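Local atomic coordinates of peridinin-chlorophyll A protein (Amphidinium carterae, PDB entry 2C9E), a protein that binds peridinin and chlorophyll a and probably serves as a water-soluble antenna that captures solar energy in the blue-green range. Residues A152-N155 and G156-P160. Residues are numbered along the deposited sequence; the frame is centred on the assembly and turned at random.
Sequences ASIN and GAKAP
A type I' beta turn running from Ile154 to Ala157 brings Ile154 against Ala157 and Lys158, in the loop that leaves helix 132-152 on the way to helix 176-192. The turn closes where Ala157 N donates to Ile154 O at 3.0 Å, with an N-H...O angle of 151° and the donor standing above the carbonyl plane. Both central residues have positive phi, which suits the pair found there: asparagine tolerates the left-handed conformation better than most residues, and glycine has no side chain to hinder it. Beside this bond the small methyl of Ala157 finds room, its CB 3.2 Å from Ile154 O.

The apolar contact pairs Ile154 CB with Ala157 CB at 4.3 Å. CG1 of Ile154 lies between its backbone N and carbonyl carbon (chi1 60°), and the extended chi2 carries CD1 onward to Lys158 CG, though the closeness of that approach is doubtful. The first methylenes of Lys158 lie across the end of Ile154, and the amino end leads away, as suits an exposed place.

At the start of the turn, Ser153 OG accepts from Asn155 N, two residues on, at 2.7 Å, which defines an ST turn; it is also hydrogen-bonded to Ala102 O, and Asn155 OD1 receives Lys106 N. These polar side chains tie the loop to the end of helix 87-102 and the start of helix 106-111. A second backbone bond, Ala159 N to Gly156 O, closes a type I turn, so the segment is an ST turn and two beta turns, type I' and type I, each overlapping the next.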
loop_
_atom_site.group_PDB
_atom_site.type_symbol
_atom_site.label_atom_id
_atom_site.label_comp_id
_atom_site.label_asym_id
_atom_site.label_seq_id
_atom_site.Cartn_x
_atom_site.Cartn_y
_atom_site.Cartn_z
ATOM N N ALA A 152 14.607 3.419 -21.218
ATOM C CA ALA A 152 13.484 2.724 -21.807
ATOM C C ALA A 152 12.108 3.333 -21.512
ATOM O O ALA A 152 11.115 2.905 -22.059
ATOM C CB ALA A 152 13.515 1.217 -21.390
ATOM N N SER A 153 12.042 4.371 -20.705
ATOM C CA SER A 153 10.739 4.937 -20.327
ATOM C C SER A 153 9.766 5.510 -21.333
ATOM O O SER A 153 10.152 6.360 -22.138
ATOM C CB SER A 153 10.925 6.034 -19.301
ATOM O OG SER A 153 9.658 6.573 -18.974
ATOM N N ILE A 154 8.498 5.088 -21.236
ATOM C CA ILE A 154 7.408 5.650 -22.060
ATOM C C ILE A 154 6.728 6.833 -21.297
ATOM O O ILE A 154 5.667 7.314 -21.678
ATOM C CB ILE A 154 6.350 4.616 -22.409
ATOM C CG1 ILE A 154 5.734 4.069 -21.119
ATOM C CG2 ILE A 154 6.997 3.517 -23.290
ATOM C CD1 ILE A 154 4.540 3.231 -21.324
ATOM N N ASN A 155 7.350 7.264 -20.204
ATOM C CA ASN A 155 6.912 8.414 -19.424
ATOM C C ASN A 155 5.391 8.609 -19.125
ATOM O O ASN A 155 4.849 9.730 -19.285
ATOM C CB ASN A 155 7.470 9.640 -20.115
ATOM C CG ASN A 155 7.377 10.882 -19.270
ATOM O OD1 ASN A 155 7.446 10.819 -18.063
ATOM N ND2 ASN A 155 7.277 12.030 -19.912
ATOM N N GLY A 156 4.740 7.530 -18.681
ATOM C CA GLY A 156 3.329 7.544 -18.330
ATOM C C GLY A 156 2.329 7.511 -19.473
ATOM O O GLY A 156 1.133 7.736 -19.278
ATOM N N ALA A 157 2.812 7.216 -20.670
ATOM C CA ALA A 157 1.956 7.199 -21.841
ATOM C C ALA A 157 0.851 6.153 -21.821
ATOM O O ALA A 157 -0.050 6.186 -22.648
ATOM C CB ALA A 157 2.823 7.051 -23.101
ATOM N N LYS A 158 0.905 5.219 -20.878
ATOM C CA LYS A 158 -0.133 4.202 -20.811
ATOM C C LYS A 158 -0.926 4.333 -19.531
ATOM O O LYS A 158 -1.486 3.357 -19.030
ATOM C CB LYS A 158 0.471 2.798 -20.917
ATOM C CG LYS A 158 1.438 2.644 -22.069
ATOM C CD LYS A 158 1.057 1.501 -22.936
ATOM C CE LYS A 158 -0.283 1.769 -23.626
ATOM N NZ LYS A 158 -0.687 0.720 -24.645
ATOM N N ALA A 159 -0.967 5.534 -18.985
ATOM C CA ALA A 159 -1.719 5.761 -17.772
ATOM C C ALA A 159 -3.136 5.392 -18.146
ATOM O O ALA A 159 -3.558 5.607 -19.290
ATOM C CB ALA A 159 -1.655 7.254 -17.355
ATOM N N PRO A 160 -3.888 4.804 -17.207
ATOM C CA PRO A 160 -5.274 4.429 -17.508
ATOM C C PRO A 160 -6.202 5.652 -17.527
ATOM O O PRO A 160 -5.931 6.678 -16.879
ATOM C CB PRO A 160 -5.617 3.452 -16.383
ATOM C CG PRO A 160 -4.804 3.969 -15.263
ATOM C CD PRO A 160 -3.479 4.276 -15.897
#